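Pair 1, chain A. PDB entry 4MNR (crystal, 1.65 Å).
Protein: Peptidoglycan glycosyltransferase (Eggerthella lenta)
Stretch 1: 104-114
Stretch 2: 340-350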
# COMPACT_ATOMS: atom_id res chain seq x y z
N THR A 104 4.33 21.83 -32.40
CA THR A 104 4.56 22.32 -31.04
C THR A 104 4.83 21.16 -30.08
O THR A 104 4.07 20.18 -30.05
CB THR A 104 3.38 23.15 -30.52
OG1 THR A 104 2.24 22.30 -30.33
CG2 THR A 104 3.02 24.25 -31.52
N ALA A 105 5.90 21.27 -29.31
CA ALA A 105 6.30 20.23 -28.38
C ALA A 105 5.24 19.94 -27.34
O ALA A 105 4.37 20.77 -27.08
CB ALA A 105 7.62 20.60 -27.71
N GLY A 106 5.30 18.76 -26.74
CA GLY A 106 4.42 18.41 -25.64
C GLY A 106 4.94 18.98 -24.34
O GLY A 106 6.02 19.57 -24.28
N ASN A 107 4.16 18.80 -23.28
CA ASN A 107 4.49 19.34 -21.98
C ASN A 107 5.28 18.35 -21.13
O ASN A 107 5.16 17.14 -21.31
CB ASN A 107 3.22 19.77 -21.25
CG ASN A 107 2.44 20.83 -22.01
OD1 ASN A 107 3.01 21.83 -22.44
ND2 ASN A 107 1.15 20.60 -22.21
N ASP A 108 6.09 18.87 -20.22
CA ASP A 108 6.93 18.04 -19.37
C ASP A 108 6.20 17.76 -18.07
O ASP A 108 5.61 18.66 -17.47
CB ASP A 108 8.26 18.72 -19.09
CG ASP A 108 9.10 18.93 -20.34
OD1 ASP A 108 8.96 18.16 -21.31
OD2 ASP A 108 9.91 19.88 -20.34
N VAL A 109 6.26 16.51 -17.63
CA VAL A 109 5.56 16.08 -16.43
C VAL A 109 6.55 15.77 -15.31
O VAL A 109 7.47 14.98 -15.51
CB VAL A 109 4.72 14.82 -16.73
CG1 VAL A 109 4.14 14.23 -15.45
CG2 VAL A 109 3.62 15.16 -17.71
N THR A 110 6.36 16.40 -14.15
CA THR A 110 7.20 16.15 -12.98
C THR A 110 6.44 15.34 -11.94
O THR A 110 5.37 15.75 -11.48
CB THR A 110 7.68 17.47 -12.33
OG1 THR A 110 8.47 18.20 -13.27
CG2 THR A 110 8.54 17.18 -11.10
N LEU A 111 6.98 14.18 -11.59
CA LEU A 111 6.35 13.29 -10.62
C LEU A 111 6.73 13.69 -9.20
O LEU A 111 7.66 14.48 -8.99
CB LEU A 111 6.77 11.84 -10.85
CG LEU A 111 6.50 11.28 -12.25
CD1 LEU A 111 6.91 9.81 -12.31
CD2 LEU A 111 5.03 11.46 -12.64
N THR A 112 6.01 13.12 -8.24
CA THR A 112 6.31 13.31 -6.82
C THR A 112 7.45 12.42 -6.32
O THR A 112 7.96 12.63 -5.21
CB THR A 112 5.07 13.00 -5.95
OG1 THR A 112 4.53 11.74 -6.36
CG2 THR A 112 3.99 14.08 -6.13
N LEU A 113 7.84 11.43 -7.12
CA LEU A 113 8.81 10.43 -6.68
C LEU A 113 10.17 11.05 -6.36
O LEU A 113 10.62 11.97 -7.05
CB LEU A 113 9.03 9.39 -7.78
CG LEU A 113 7.81 8.63 -8.29
CD1 LEU A 113 8.27 7.65 -9.36
CD2 LEU A 113 7.08 7.92 -7.15
N ASN A 114 10.81 10.54 -5.31
CA ASN A 114 12.21 10.86 -5.05
C ASN A 114 13.07 9.69 -5.53
O ASN A 114 12.79 8.55 -5.19
CB ASN A 114 12.45 11.12 -3.56
CG ASN A 114 13.94 11.30 -3.24
OD1 ASN A 114 14.64 10.33 -2.96
ND2 ASN A 114 14.43 12.54 -3.34
N PRO A 340 -4.14 10.42 -2.60
CA PRO A 340 -2.80 10.08 -3.11
C PRO A 340 -2.58 10.72 -4.48
O PRO A 340 -3.50 10.74 -5.29
CB PRO A 340 -2.86 8.56 -3.25
CG PRO A 340 -4.33 8.22 -3.27
CD PRO A 340 -4.98 9.23 -2.38
N TYR A 341 -1.38 11.25 -4.71
CA TYR A 341 -1.08 11.77 -6.04
C TYR A 341 0.37 11.53 -6.44
O TYR A 341 1.25 11.38 -5.59
CB TYR A 341 -1.44 13.25 -6.16
CG TYR A 341 -0.59 14.23 -5.38
CD1 TYR A 341 -0.80 14.42 -4.02
CD2 TYR A 341 0.39 14.98 -6.00
CE1 TYR A 341 -0.05 15.31 -3.29
CE2 TYR A 341 1.15 15.90 -5.29
CZ TYR A 341 0.92 16.05 -3.93
OH TYR A 341 1.66 16.96 -3.21
N LEU A 342 0.59 11.52 -7.75
CA LEU A 342 1.85 11.10 -8.34
C LEU A 342 2.46 12.21 -9.21
O LEU A 342 3.65 12.19 -9.49
CB LEU A 342 1.57 9.86 -9.19
CG LEU A 342 2.63 8.83 -9.54
CD1 LEU A 342 3.56 8.58 -8.36
CD2 LEU A 342 1.92 7.55 -9.95
N VAL A 343 1.63 13.16 -9.66
CA VAL A 343 2.14 14.25 -10.51
C VAL A 343 2.16 15.56 -9.76
O VAL A 343 1.12 16.03 -9.30
CB VAL A 343 1.31 14.41 -11.81
CG1 VAL A 343 1.76 15.66 -12.60
CG2 VAL A 343 1.45 13.15 -12.65
N ASP A 344 3.36 16.14 -9.63
CA ASP A 344 3.51 17.39 -8.88
C ASP A 344 3.18 18.58 -9.75
O ASP A 344 2.58 19.56 -9.30
CB ASP A 344 4.95 17.55 -8.39
CG ASP A 344 5.19 18.90 -7.73
OD1 ASP A 344 4.80 19.07 -6.56
OD2 ASP A 344 5.77 19.79 -8.38
N SER A 345 3.61 18.52 -11.00
CA SER A 345 3.42 19.68 -11.87
C SER A 345 3.58 19.33 -13.33
O SER A 345 4.19 18.32 -13.69
CB SER A 345 4.42 20.78 -11.50
OG SER A 345 5.75 20.29 -11.59
N VAL A 346 3.03 20.19 -14.18
CA VAL A 346 3.26 20.06 -15.61
C VAL A 346 3.72 21.41 -16.13
O VAL A 346 3.12 22.43 -15.81
CB VAL A 346 2.00 19.63 -16.36
CG1 VAL A 346 2.27 19.56 -17.85
CG2 VAL A 346 1.50 18.28 -15.86
N ASN A 347 4.80 21.40 -16.91
CA ASN A 347 5.35 22.62 -17.47
C ASN A 347 5.41 22.58 -18.99
O ASN A 347 5.71 21.54 -19.58
CB ASN A 347 6.74 22.89 -16.89
CG ASN A 347 6.69 23.17 -15.40
OD1 ASN A 347 6.67 24.33 -14.97
ND2 ASN A 347 6.67 22.12 -14.59
N ASN A 348 5.13 23.70 -19.63
CA ASN A 348 5.14 23.74 -21.09
C ASN A 348 6.55 23.88 -21.66
O ASN A 348 7.50 24.08 -20.91
CB ASN A 348 4.19 24.82 -21.64
CG ASN A 348 4.64 26.24 -21.31
OD1 ASN A 348 5.72 26.45 -20.77
ND2 ASN A 348 3.80 27.21 -21.65
N ALA A 349 6.68 23.77 -22.98
CA ALA A 349 7.98 23.86 -23.62
C ALA A 349 8.58 25.24 -23.36
O ALA A 349 9.80 25.40 -23.26
CB ALA A 349 7.86 23.61 -25.11
N ASN A 350 7.69 26.23 -23.22
CA ASN A 350 8.07 27.58 -22.86
C ASN A 350 8.72 27.63 -21.48
O ASN A 350 9.56 28.49 -21.21
CB ASN A 350 6.83 28.48 -22.89
CG ASN A 350 7.14 29.94 -22.65
OD1 ASN A 350 7.40 30.35 -21.51
ND2 ASN A 350 7.10 30.74 -23.71
O HOH W 1 4.46 22.63 -24.37

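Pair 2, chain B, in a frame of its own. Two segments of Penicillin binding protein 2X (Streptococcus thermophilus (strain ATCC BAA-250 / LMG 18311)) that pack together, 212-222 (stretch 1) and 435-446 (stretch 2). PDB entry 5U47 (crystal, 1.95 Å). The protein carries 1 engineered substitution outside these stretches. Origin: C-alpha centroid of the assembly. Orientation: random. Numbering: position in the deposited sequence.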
# COMPACT_ATOMS: atom_id res chain seq x y z
N ALA B 212 -0.12 29.77 -6.94
CA ALA B 212 -0.41 28.35 -6.87
C ALA B 212 -0.95 28.02 -5.47
O ALA B 212 -0.70 28.75 -4.53
CB ALA B 212 0.85 27.56 -7.17
N ILE B 213 -1.70 26.93 -5.35
CA ILE B 213 -2.23 26.48 -4.04
C ILE B 213 -1.54 25.14 -3.73
O ILE B 213 -1.64 24.21 -4.51
CB ILE B 213 -3.75 26.29 -4.08
CG1 ILE B 213 -4.44 27.63 -4.40
CG2 ILE B 213 -4.27 25.75 -2.74
CD1 ILE B 213 -5.92 27.47 -4.72
N ASP B 214 -0.84 25.06 -2.61
CA ASP B 214 -0.08 23.86 -2.24
C ASP B 214 -0.92 22.59 -2.23
O ASP B 214 -2.11 22.61 -1.92
CB ASP B 214 0.53 24.01 -0.84
CG ASP B 214 1.61 25.09 -0.75
OD1 ASP B 214 2.01 25.68 -1.78
OD2 ASP B 214 2.07 25.32 0.37
N GLY B 215 -0.29 21.46 -2.55
CA GLY B 215 -0.95 20.18 -2.48
C GLY B 215 -1.18 19.82 -1.02
O GLY B 215 -0.65 20.44 -0.12
N LYS B 216 -2.01 18.81 -0.79
CA LYS B 216 -2.30 18.36 0.56
C LYS B 216 -1.20 17.43 1.03
O LYS B 216 -0.54 16.77 0.23
CB LYS B 216 -3.66 17.68 0.60
CG LYS B 216 -4.80 18.67 0.35
CD LYS B 216 -6.14 18.00 0.24
CE LYS B 216 -7.26 19.01 -0.00
NZ LYS B 216 -8.59 18.32 -0.13
N ASN B 217 -0.94 17.43 2.32
CA ASN B 217 0.06 16.52 2.87
C ASN B 217 -0.61 15.17 3.21
O ASN B 217 -1.79 15.12 3.59
CB ASN B 217 0.72 17.11 4.11
CG ASN B 217 1.54 18.36 3.81
OD1 ASN B 217 2.07 18.54 2.72
ND2 ASN B 217 1.63 19.22 4.79
N ILE B 218 0.16 14.09 3.06
CA ILE B 218 -0.35 12.75 3.34
C ILE B 218 0.48 12.14 4.43
O ILE B 218 1.69 12.02 4.27
CB ILE B 218 -0.29 11.84 2.09
CG1 ILE B 218 -1.13 12.42 0.95
CG2 ILE B 218 -0.74 10.42 2.42
CD1 ILE B 218 -2.61 12.39 1.19
N TYR B 219 -0.16 11.80 5.55
CA TYR B 219 0.47 11.08 6.63
C TYR B 219 0.12 9.62 6.41
O TYR B 219 -1.04 9.25 6.50
CB TYR B 219 -0.04 11.53 8.00
CG TYR B 219 0.38 12.94 8.36
CD1 TYR B 219 -0.26 14.04 7.81
CD2 TYR B 219 1.40 13.17 9.27
CE1 TYR B 219 0.12 15.34 8.14
CE2 TYR B 219 1.79 14.47 9.61
CZ TYR B 219 1.14 15.55 9.04
OH TYR B 219 1.52 16.82 9.36
N THR B 220 1.11 8.80 6.11
CA THR B 220 0.88 7.39 5.96
C THR B 220 0.79 6.74 7.33
O THR B 220 1.06 7.37 8.37
CB THR B 220 1.98 6.71 5.13
OG1 THR B 220 3.22 6.75 5.84
CG2 THR B 220 2.12 7.37 3.79
N THR B 221 0.39 5.47 7.33
CA THR B 221 0.28 4.69 8.56
C THR B 221 1.63 4.13 8.99
O THR B 221 1.75 3.58 10.09
CB THR B 221 -0.68 3.49 8.36
OG1 THR B 221 -0.29 2.77 7.20
CG2 THR B 221 -2.09 3.99 8.18
N LEU B 222 2.64 4.24 8.13
CA LEU B 222 3.97 3.70 8.43
C LEU B 222 4.62 4.32 9.66
O LEU B 222 4.39 5.46 9.99
CB LEU B 222 4.94 3.87 7.26
CG LEU B 222 4.66 3.28 5.88
CD1 LEU B 222 5.83 3.61 4.97
CD2 LEU B 222 4.42 1.79 5.90
N PRO B 435 -7.32 -3.21 4.82
CA PRO B 435 -5.98 -2.73 5.08
C PRO B 435 -5.91 -1.24 4.69
O PRO B 435 -6.55 -0.85 3.71
CB PRO B 435 -5.11 -3.59 4.16
CG PRO B 435 -5.90 -4.83 3.97
CD PRO B 435 -7.31 -4.33 3.86
N GLN B 436 -5.19 -0.45 5.49
CA GLN B 436 -5.05 1.00 5.29
C GLN B 436 -3.61 1.41 5.34
O GLN B 436 -2.82 0.89 6.16
CB GLN B 436 -5.78 1.76 6.40
CG GLN B 436 -7.29 1.66 6.35
CD GLN B 436 -7.98 2.38 7.50
OE1 GLN B 436 -7.37 2.67 8.55
NE2 GLN B 436 -9.26 2.66 7.31
N PHE B 437 -3.28 2.40 4.50
CA PHE B 437 -1.95 2.98 4.44
C PHE B 437 -1.99 4.51 4.59
O PHE B 437 -0.92 5.14 4.65
CB PHE B 437 -1.18 2.55 3.16
CG PHE B 437 -1.83 2.98 1.87
CD1 PHE B 437 -1.63 4.25 1.35
CD2 PHE B 437 -2.66 2.11 1.17
CE1 PHE B 437 -2.24 4.64 0.17
CE2 PHE B 437 -3.27 2.49 -0.01
CZ PHE B 437 -3.06 3.77 -0.51
N ILE B 438 -3.19 5.11 4.66
CA ILE B 438 -3.33 6.57 4.88
C ILE B 438 -3.90 6.82 6.25
O ILE B 438 -5.00 6.32 6.58
CB ILE B 438 -4.29 7.25 3.89
CG1 ILE B 438 -3.85 6.98 2.45
CG2 ILE B 438 -4.36 8.76 4.15
CD1 ILE B 438 -4.88 7.37 1.42
N LYS B 439 -3.19 7.61 7.04
CA LYS B 439 -3.61 7.96 8.39
C LYS B 439 -4.36 9.29 8.39
O LYS B 439 -5.34 9.46 9.08
CB LYS B 439 -2.38 8.12 9.30
CG LYS B 439 -2.66 8.44 10.77
CD LYS B 439 -3.19 7.23 11.54
CE LYS B 439 -4.69 6.98 11.38
NZ LYS B 439 -5.05 5.52 11.44
N GLN B 440 -3.84 10.25 7.64
CA GLN B 440 -4.43 11.58 7.60
C GLN B 440 -4.07 12.29 6.33
O GLN B 440 -2.95 12.16 5.85
CB GLN B 440 -3.96 12.40 8.82
CG GLN B 440 -4.52 13.79 8.94
CD GLN B 440 -3.98 14.54 10.15
OE1 GLN B 440 -3.00 15.24 10.03
NE2 GLN B 440 -4.60 14.37 11.33
N VAL B 441 -5.01 13.07 5.81
CA VAL B 441 -4.83 13.93 4.65
C VAL B 441 -5.01 15.34 5.23
O VAL B 441 -6.05 15.63 5.84
CB VAL B 441 -5.89 13.67 3.57
CG1 VAL B 441 -5.71 14.61 2.38
CG2 VAL B 441 -5.87 12.21 3.14
N ALA B 442 -4.01 16.20 5.06
CA ALA B 442 -4.03 17.52 5.67
C ALA B 442 -3.90 18.65 4.69
O ALA B 442 -3.06 18.61 3.77
CB ALA B 442 -2.91 17.63 6.71
N ASP B 443 -4.76 19.66 4.87
CA ASP B 443 -4.70 20.87 4.08
C ASP B 443 -4.08 21.89 5.03
O ASP B 443 -4.77 22.46 5.89
CB ASP B 443 -6.08 21.30 3.57
CG ASP B 443 -6.01 22.59 2.74
OD1 ASP B 443 -5.19 23.47 3.05
OD2 ASP B 443 -6.79 22.73 1.77
N THR B 444 -2.77 22.11 4.88
CA THR B 444 -2.03 23.05 5.74
C THR B 444 -2.32 24.50 5.45
O THR B 444 -2.04 25.35 6.28
CB THR B 444 -0.50 22.85 5.65
OG1 THR B 444 -0.09 22.95 4.29
CG2 THR B 444 -0.13 21.49 6.20
N ASN B 445 -2.85 24.80 4.27
CA ASN B 445 -3.21 26.16 3.91
C ASN B 445 -4.43 26.54 4.74
O ASN B 445 -4.48 27.61 5.34
CB ASN B 445 -3.56 26.28 2.41
CG ASN B 445 -2.53 25.63 1.49
OD1 ASN B 445 -2.86 24.72 0.70
ND2 ASN B 445 -1.27 26.07 1.60
N LYS B 446 -5.42 25.64 4.80
CA LYS B 446 -6.68 25.90 5.50
C LYS B 446 -6.70 25.50 6.95
O LYS B 446 -7.57 25.94 7.70
CB LYS B 446 -7.83 25.21 4.77
CG LYS B 446 -8.04 25.69 3.35
CD LYS B 446 -8.25 27.19 3.29
CE LYS B 446 -8.62 27.66 1.90
NZ LYS B 446 -8.60 29.14 1.88
O HOH W 2 -2.26 21.93 1.87

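Both pairs are two antiparallel strands joined across a long sequence gap, with N-to-C directions 158° apart in pair 1 and 159° in pair 2, and fourteen central residues superpose to 0.3 Å. The rule of the backbone is a ladder interrupted by a bulge. In pair 1 Asp108(A) N donates to Asn347(A) O at 2.8 Å, and Asn347(A) N returns the bond to Asp108(A) O at 2.9 Å; in pair 2 Asn217(B) and Ala442(B) repeat this at the matched positions. One step on, a single carbonyl takes two amides. Thr110(A) O accepts from Asp344(A) N at 2.8 Å and, weakly, from Ser345(A) N at 3.3 Å, while Tyr219(B) O accepts from Lys439(B) N at 2.8 Å and Gln440(B) N at 3.2 Å. The extra residue, Asp344(A) or Lys439(B), has phi/psi of -83/-40 or -95/-43, and it shifts the register by one. Beyond it the ladder closes with Thr112(A) N to Leu342(A) O at 2.8 Å, matched by Thr221(B) N to Phe437(B) O at 3.0 Å.

Both pairs have threonine at this position, with chi1 in p. Its methyl lies over the bulge: Thr112(A) CG2 is 4.3 Å from Asp344(A) CB, and Thr221(B) CG2 is 4.3 Å from Lys439(B) CB.

On the face carrying Val109(A) and Val346(A), small branched chains suffice, with Val109(A) CG2 4.2 Å from Val346(A) CG2. Pair 2 places Ile218(B) opposite Val441(B), and the longer chain reaches across, its CD1 coming to 3.8 Å from Val441(B) CG2.

The other face differs more. Thr110(A) and Ser345(A) meet closely, CB to OG at 3.5 Å. Their counterparts Tyr219(B) and Gln440(B) are far larger, and the tyrosine ring reaches past Gln440(B) to Ala442(B), with CE1 3.6 Å from Gln440(B) OE1 and 4.1 Å from Ala442(B) CB, which sits at the ring edge. The bulky residue is set beside a minimal one, where pair 1 has Asn347(A) instead.

Past the bulge, pair 1 packs leucine on leucine, Leu113(A) CD2 to Leu342(A) CD1 at 3.8 Å. In pair 2 the end of Phe437(B) leads away, and the side chain of Leu222(B) stays 6.0 Å from the other stretch.

At the opposite end, water joins the stretches in both pairs: water 1 lies 2.5 Å from Asn107(A) OD1 and accepts from Ala349(A) N at 2.9 Å, whereas water 2 donates to Gly215(B) O at 3.0 Å and to Asn445(B) OD1 at 3.1 Å.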